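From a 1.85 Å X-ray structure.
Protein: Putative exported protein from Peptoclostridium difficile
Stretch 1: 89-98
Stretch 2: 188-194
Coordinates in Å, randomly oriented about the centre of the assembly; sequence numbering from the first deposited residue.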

ATOM      1  N   LEU A  89      15.773  18.227 -28.295  1.00 16.06           N
ATOM      2  CA  LEU A  89      15.048  17.049 -28.776  1.00 21.58           C
ATOM      3  C   LEU A  89      13.779  16.840 -27.971  1.00 23.31           C
ATOM      4  O   LEU A  89      13.806  16.908 -26.733  1.00 23.11           O
ATOM      5  N   GLU A  90      12.674  16.562 -28.669  1.00 22.88           N
ATOM      6  CA  GLU A  90      11.457  16.083 -28.022  1.00 22.48           C
ATOM      7  C   GLU A  90      11.521  14.564 -27.936  1.00 20.94           C
ATOM      8  O   GLU A  90      11.702  13.894 -28.962  1.00 21.94           O
ATOM      9  N   LEU A  91      11.343  14.031 -26.726  1.00 20.59           N
ATOM     10  CA  LEU A  91      11.416  12.597 -26.473  1.00 22.59           C
ATOM     11  C   LEU A  91      10.110  12.032 -25.933  1.00 20.97           C
ATOM     12  O   LEU A  91       9.349  12.713 -25.253  1.00 17.75           O
ATOM     13  N   TYR A  92       9.873  10.748 -26.231  1.00 22.45           N
ATOM     14  CA  TYR A  92       9.041   9.899 -25.386  1.00 15.88           C
ATOM     15  C   TYR A  92       9.917   9.419 -24.227  1.00 19.53           C
ATOM     16  O   TYR A  92      10.496   8.326 -24.254  1.00 21.08           O
ATOM     17  N   TRP A  93      10.021  10.270 -23.185  1.00 16.50           N
ATOM     18  CA  TRP A  93      11.044  10.088 -22.156  1.00 18.19           C
ATOM     19  C   TRP A  93      10.884   8.783 -21.384  1.00 17.38           C
ATOM     20  O   TRP A  93      11.885   8.172 -20.983  1.00 19.17           O
ATOM     21  N   ASP A  94       9.647   8.407 -21.060  1.00 17.15           N
ATOM     22  CA  ASP A  94       9.365   7.204 -20.280  1.00 14.54           C
ATOM     23  C   ASP A  94       8.743   6.091 -21.124  1.00 20.04           C
ATOM     24  O   ASP A  94       7.970   5.281 -20.605  1.00 27.66           O
ATOM     25  N   ALA A  95       9.123   5.990 -22.403  1.00 19.15           N
ATOM     26  CA  ALA A  95       8.609   4.919 -23.250  1.00 19.38           C
ATOM     27  C   ALA A  95       9.061   3.555 -22.735  1.00 22.14           C
ATOM     28  O   ALA A  95      10.166   3.400 -22.208  1.00 24.05           O
ATOM     29  N   GLN A  96       8.210   2.552 -22.941  1.00 25.71           N
ATOM     30  CA  GLN A  96       8.540   1.167 -22.633  1.00 28.42           C
ATOM     31  C   GLN A  96       9.039   0.445 -23.879  1.00 27.72           C
ATOM     32  O   GLN A  96       8.694   0.800 -25.008  1.00 25.88           O
ATOM     33  N   ASN A  97       9.848  -0.585 -23.661  1.00 30.32           N
ATOM     34  CA  ASN A  97      10.363  -1.370 -24.765  1.00 29.62           C
ATOM     35  C   ASN A  97       9.288  -2.342 -25.223  1.00 28.31           C
ATOM     36  O   ASN A  97       8.442  -2.770 -24.436  1.00 31.59           O
ATOM     37  N   VAL A  98       9.324  -2.679 -26.500  1.00 30.93           N
ATOM     38  CA  VAL A  98       8.431  -3.683 -27.070  1.00 36.11           C
ATOM     39  C   VAL A  98       9.281  -4.844 -27.569  1.00 34.67           C
ATOM     40  O   VAL A  98      10.416  -4.649 -28.013  1.00 38.08           O
ATOM     41  N   PHE A 188      17.253   5.682 -15.313  1.00 20.10           N
ATOM     42  CA  PHE A 188      15.949   5.604 -15.964  1.00 24.00           C
ATOM     43  C   PHE A 188      16.127   5.175 -17.414  1.00 14.20           C
ATOM     44  O   PHE A 188      16.783   5.872 -18.191  1.00 18.83           O
ATOM     45  N   LEU A 189      15.516   4.036 -17.775  1.00 21.43           N
ATOM     46  CA  LEU A 189      15.604   3.526 -19.146  1.00 18.71           C
ATOM     47  C   LEU A 189      15.183   4.606 -20.145  1.00 12.19           C
ATOM     48  O   LEU A 189      14.210   5.336 -19.922  1.00 16.44           O
ATOM     49  N   LEU A 190      15.937   4.720 -21.249  1.00 13.29           N
ATOM     50  CA  LEU A 190      15.715   5.796 -22.249  1.00 15.78           C
ATOM     51  C   LEU A 190      15.816   5.192 -23.661  1.00 18.85           C
ATOM     52  O   LEU A 190      16.819   5.331 -24.363  1.00 20.24           O
ATOM     53  N   PHE A 191      14.748   4.475 -24.054  1.00 18.53           N
ATOM     54  CA  PHE A 191      14.700   3.766 -25.327  1.00 22.84           C
ATOM     55  C   PHE A 191      14.500   4.676 -26.528  1.00 21.12           C
ATOM     56  O   PHE A 191      15.032   4.381 -27.599  1.00 18.48           O
ATOM     57  N   ASP A 192      13.773   5.787 -26.386  1.00 20.20           N
ATOM     58  CA  ASP A 192      13.518   6.641 -27.552  1.00 20.11           C
ATOM     59  C   ASP A 192      14.823   7.176 -28.143  1.00 23.95           C
ATOM     60  O   ASP A 192      15.706   7.641 -27.411  1.00 24.08           O
ATOM     61  N   LYS A 193      14.946   7.084 -29.479  1.00 21.13           N
ATOM     62  CA  LYS A 193      16.073   7.547 -30.323  1.00 22.92           C
ATOM     63  C   LYS A 193      17.276   6.613 -30.236  1.00 24.65           C
ATOM     64  O   LYS A 193      18.336   6.953 -30.755  1.00 24.16           O
ATOM     65  N   TRP A 194      17.140   5.446 -29.619  1.00 23.38           N
ATOM     66  CA  TRP A 194      18.206   4.457 -29.573  1.00 22.54           C
ATOM     67  C   TRP A 194      17.999   3.435 -30.693  1.00 25.87           C
ATOM     68  O   TRP A 194      16.872   3.015 -30.968  1.00 24.89           O
TER

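Two largely loop segments of one chain, each built around a beta turn, meet here in a contact that is held by a single direct hydrogen bond, padded by leucine and aromatic side chains, and bridged along its backbone by ordered waters; together the stretches bury 524 Å². The type I turn from Tyr-92 to Ala-95 is closed by Ala-95 N to Tyr-92 O at 3.3 Å, and the type II turn from Phe-191 to Trp-194 by Trp-194 N to Phe-191 O at 3.1 Å.

Asp-192 is the polar anchor. Its CA-to-CB bond points toward the first stretch, and chi1 in t (-166°) brings the carboxylate to the main chain of Tyr-92, whose N donates to Asp-192 OD2 at 2.8 Å with a nearly straight angle of 162°. Asp-192 OD2 lies 3.4 Å from Leu-91 CA and 3.7 Å from Tyr-92 CD2, approaching the tyrosine ring obliquely. Water 1 also donates to Asp-192 OD2, at a short 2.4 Å, and makes a weak bond to Glu-90 O at 3.4 Å.

The CA-to-CB bond of Lys-193 points toward the first stretch as well, and its chain (chi1 m, chi2 m, then t and t) runs past Leu-91 and Glu-90. Lys-193 CG packs 3.7 Å from Leu-91 CD2, and Lys-193 CE comes within 3.9 Å of Glu-90 O. The amine reaches that carbonyl through water 2, which accepts from Lys-193 NZ at 2.7 Å and donates to Glu-90 O at 2.9 Å. The Glu-90 side chain takes no part, since its end leads away.

Leu-190 supplies the apolar centre. Its bond leaves sideways, but the t, p rotamer carries CD1 inward, placing Leu-190 CD1 4.3 Å from Leu-91 CD1, 4.0 Å from Trp-93 CE3 and 3.5 Å from Trp-93 O. Leu-91 (m, t) likewise starts sideways and ends nearer. Trp-93 starts away, yet with chi1 in m and chi2 at 85° its indole swings back to meet the leucine obliquely.

Farther along, the CA-to-CB bond of Phe-191 points toward the first stretch, and with chi1 in m its ring lies beside Ala-95 and Asn-97. Asn-97, chi1 in p, lays its CB over one ring face, 3.8 Å from the centroid of Phe-191 and 18° off the normal, a CH-pi contact. Ala-95 O sits at the ring edge, 3.6 Å from Phe-191 CD1. Ala-95 points its methyl toward the second stretch, but Ala-95 CB comes no nearer than 5.0 Å, to Asp-192 N, so the contact is made through its carbonyl.

Three further waters bridge the backbones. Water 3 accepts from Asp-192 N at 2.7 Å and lies 2.7 Å from Tyr-92 O. Water 4 donates to Trp-93 O at 2.7 Å and Leu-189 O at 2.8 Å, linking two carbonyls that cannot bond each other directly. Water 5 accepts from Phe-191 N at 2.9 Å and lies 2.8 Å from Ala-95 O.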

ATOM      1  CB  LEU A  89      15.913  15.784 -28.688  1.00 20.33           C
ATOM      2  CG  LEU A  89      17.145  15.792 -29.584  1.00 22.59           C
ATOM      3  CD1 LEU A  89      18.056  14.622 -29.199  1.00 29.14           C
ATOM      4  CD2 LEU A  89      16.709  15.690 -31.018  1.00 29.65           C
ATOM      5  CB  GLU A  90      10.206  16.483 -28.797  1.00 29.05           C
ATOM      6  CG  GLU A  90       9.919  17.954 -28.801  1.00 35.52           C
ATOM      7  CD  GLU A  90       8.619  18.273 -29.514  1.00 43.70           C
ATOM      8  OE1 GLU A  90       7.561  18.309 -28.847  1.00 48.24           O
ATOM      9  OE2 GLU A  90       8.665  18.470 -30.744  1.00 50.17           O
ATOM     10  CB  LEU A  91      12.525  12.262 -25.443  1.00 20.48           C
ATOM     11  CG  LEU A  91      13.934  12.728 -25.817  1.00 20.32           C
ATOM     12  CD1 LEU A  91      14.912  12.196 -24.763  1.00 16.75           C
ATOM     13  CD2 LEU A  91      14.320  12.221 -27.188  1.00 20.75           C
ATOM     14  CB  TYR A  92       8.479   8.725 -26.192  1.00 19.55           C
ATOM     15  CG  TYR A  92       7.508   9.123 -27.280  1.00 22.10           C
ATOM     16  CD1 TYR A  92       6.213   9.532 -26.971  1.00 23.54           C
ATOM     17  CD2 TYR A  92       7.880   9.066 -28.621  1.00 22.88           C
ATOM     18  CE1 TYR A  92       5.312   9.874 -27.966  1.00 27.11           C
ATOM     19  CE2 TYR A  92       6.970   9.408 -29.638  1.00 39.28           C
ATOM     20  CZ  TYR A  92       5.692   9.808 -29.293  1.00 38.36           C
ATOM     21  OH  TYR A  92       4.789  10.162 -30.265  1.00 44.36           O
ATOM     22  CB  TRP A  93      11.009  11.240 -21.150  1.00 13.14           C
ATOM     23  CG  TRP A  93      11.605  12.513 -21.664  1.00 20.87           C
ATOM     24  CD1 TRP A  93      10.985  13.482 -22.420  1.00 16.97           C
ATOM     25  CD2 TRP A  93      12.950  12.947 -21.463  1.00 18.15           C
ATOM     26  NE1 TRP A  93      11.883  14.509 -22.683  1.00 15.88           N
ATOM     27  CE2 TRP A  93      13.087  14.207 -22.093  1.00 15.75           C
ATOM     28  CE3 TRP A  93      14.052  12.400 -20.779  1.00 15.49           C
ATOM     29  CZ2 TRP A  93      14.303  14.920 -22.095  1.00 19.12           C
ATOM     30  CZ3 TRP A  93      15.250  13.095 -20.763  1.00 13.86           C
ATOM     31  CH2 TRP A  93      15.371  14.366 -21.415  1.00 17.74           C
ATOM     32  CB  ASP A  94       8.472   7.530 -19.079  1.00 15.80           C
ATOM     33  CG  ASP A  94       7.187   8.257 -19.454  1.00 28.94           C
ATOM     34  OD1 ASP A  94       6.873   8.388 -20.661  1.00 30.29           O
ATOM     35  OD2 ASP A  94       6.458   8.700 -18.521  1.00 29.32           O
ATOM     36  CB  ALA A  95       9.081   5.098 -24.685  1.00 19.77           C
ATOM     37  CB  GLN A  96       7.327   0.419 -22.080  1.00 29.95           C
ATOM     38  CG  GLN A  96       6.730   1.007 -20.814  1.00 29.84           C
ATOM     39  CD  GLN A  96       5.545   0.200 -20.315  1.00 30.52           C
ATOM     40  OE1 GLN A  96       5.684  -0.621 -19.404  1.00 36.62           O
ATOM     41  NE2 GLN A  96       4.369   0.423 -20.912  1.00 29.61           N
ATOM     42  CB  ASN A  97      11.631  -2.121 -24.346  1.00 29.84           C
ATOM     43  CG  ASN A  97      11.410  -3.029 -23.143  1.00 29.04           C
ATOM     44  OD1 ASN A  97      11.116  -2.574 -22.038  1.00 26.04           O
ATOM     45  ND2 ASN A  97      11.540  -4.324 -23.359  1.00 30.93           N
ATOM     46  CB  VAL A  98       7.568  -3.083 -28.207  1.00 34.63           C
ATOM     47  CG1 VAL A  98       6.571  -4.103 -28.743  1.00 41.83           C
ATOM     48  CG2 VAL A  98       6.839  -1.821 -27.717  1.00 35.70           C
ATOM     49  CB  PHE A 188      15.237   6.952 -15.890  1.00 23.19           C
ATOM     50  CG  PHE A 188      15.266   7.562 -14.523  1.00 18.69           C
ATOM     51  CD1 PHE A 188      16.320   8.391 -14.144  1.00 19.37           C
ATOM     52  CD2 PHE A 188      14.250   7.298 -13.614  1.00 19.73           C
ATOM     53  CE1 PHE A 188      16.356   8.970 -12.896  1.00 18.52           C
ATOM     54  CE2 PHE A 188      14.284   7.868 -12.342  1.00 25.72           C
ATOM     55  CZ  PHE A 188      15.327   8.721 -11.997  1.00 19.51           C
ATOM     56  CB  LEU A 189      14.732   2.259 -19.294  1.00 18.49           C
ATOM     57  CG  LEU A 189      15.339   1.019 -18.604  1.00 18.84           C
ATOM     58  CD1 LEU A 189      14.361  -0.198 -18.583  1.00 19.64           C
ATOM     59  CD2 LEU A 189      16.603   0.652 -19.355  1.00 21.18           C
ATOM     60  CB  LEU A 190      16.699   6.943 -22.028  1.00 13.68           C
ATOM     61  CG  LEU A 190      16.357   8.248 -22.767  1.00 16.80           C
ATOM     62  CD1 LEU A 190      15.141   8.828 -22.077  1.00 19.70           C
ATOM     63  CD2 LEU A 190      17.497   9.213 -22.683  1.00 24.85           C
ATOM     64  CB  PHE A 191      13.580   2.724 -25.292  1.00 17.93           C
ATOM     65  CG  PHE A 191      13.820   1.625 -24.306  1.00 17.95           C
ATOM     66  CD1 PHE A 191      12.990   1.468 -23.214  1.00 18.66           C
ATOM     67  CD2 PHE A 191      14.919   0.778 -24.451  1.00 22.78           C
ATOM     68  CE1 PHE A 191      13.206   0.441 -22.293  1.00 26.91           C
ATOM     69  CE2 PHE A 191      15.152  -0.264 -23.541  1.00 25.54           C
ATOM     70  CZ  PHE A 191      14.297  -0.429 -22.458  1.00 24.62           C
ATOM     71  CB  ASP A 192      12.588   7.794 -27.171  1.00 19.75           C
ATOM     72  CG  ASP A 192      12.021   8.513 -28.400  1.00 32.42           C
ATOM     73  OD1 ASP A 192      12.079   7.941 -29.509  1.00 26.84           O
ATOM     74  OD2 ASP A 192      11.522   9.650 -28.261  1.00 24.97           O
ATOM     75  CB  LYS A 193      16.554   8.971 -29.991  1.00 24.34           C
ATOM     76  CG  LYS A 193      15.432  10.028 -29.906  1.00 27.70           C
ATOM     77  CD  LYS A 193      14.859  10.369 -31.261  1.00 34.63           C
ATOM     78  CE  LYS A 193      13.991  11.628 -31.178  1.00 33.49           C
ATOM     79  NZ  LYS A 193      13.433  11.967 -32.503  1.00 29.82           N
ATOM     80  CB  TRP A 194      18.203   3.789 -28.198  1.00 21.50           C
ATOM     81  CG  TRP A 194      19.111   2.619 -27.963  1.00 21.83           C
ATOM     82  CD1 TRP A 194      20.470   2.582 -28.028  1.00 26.27           C
ATOM     83  CD2 TRP A 194      18.685   1.302 -27.570  1.00 24.31           C
ATOM     84  NE1 TRP A 194      20.927   1.304 -27.700  1.00 22.24           N
ATOM     85  CE2 TRP A 194      19.846   0.507 -27.422  1.00 24.82           C
ATOM     86  CE3 TRP A 194      17.437   0.728 -27.340  1.00 24.40           C
ATOM     87  CZ2 TRP A 194      19.789  -0.842 -27.048  1.00 26.86           C
ATOM     88  CZ3 TRP A 194      17.382  -0.617 -26.942  1.00 25.33           C
ATOM     89  CH2 TRP A 194      18.551  -1.376 -26.801  1.00 25.61           C
TER
HETATM   90  O   HOH W   1      10.714  10.915 -30.196  0.50 18.98           O
HETATM   91  O   HOH W   2      11.856  14.084 -31.833  1.00 28.38           O
HETATM   92  O   HOH W   3      12.791   6.880 -24.076  1.00 19.83           O
HETATM   93  O   HOH W   4      13.660   7.857 -18.955  1.00 21.22           O
HETATM   94  O   HOH W   5      12.469   4.908 -22.293  1.00 19.95           O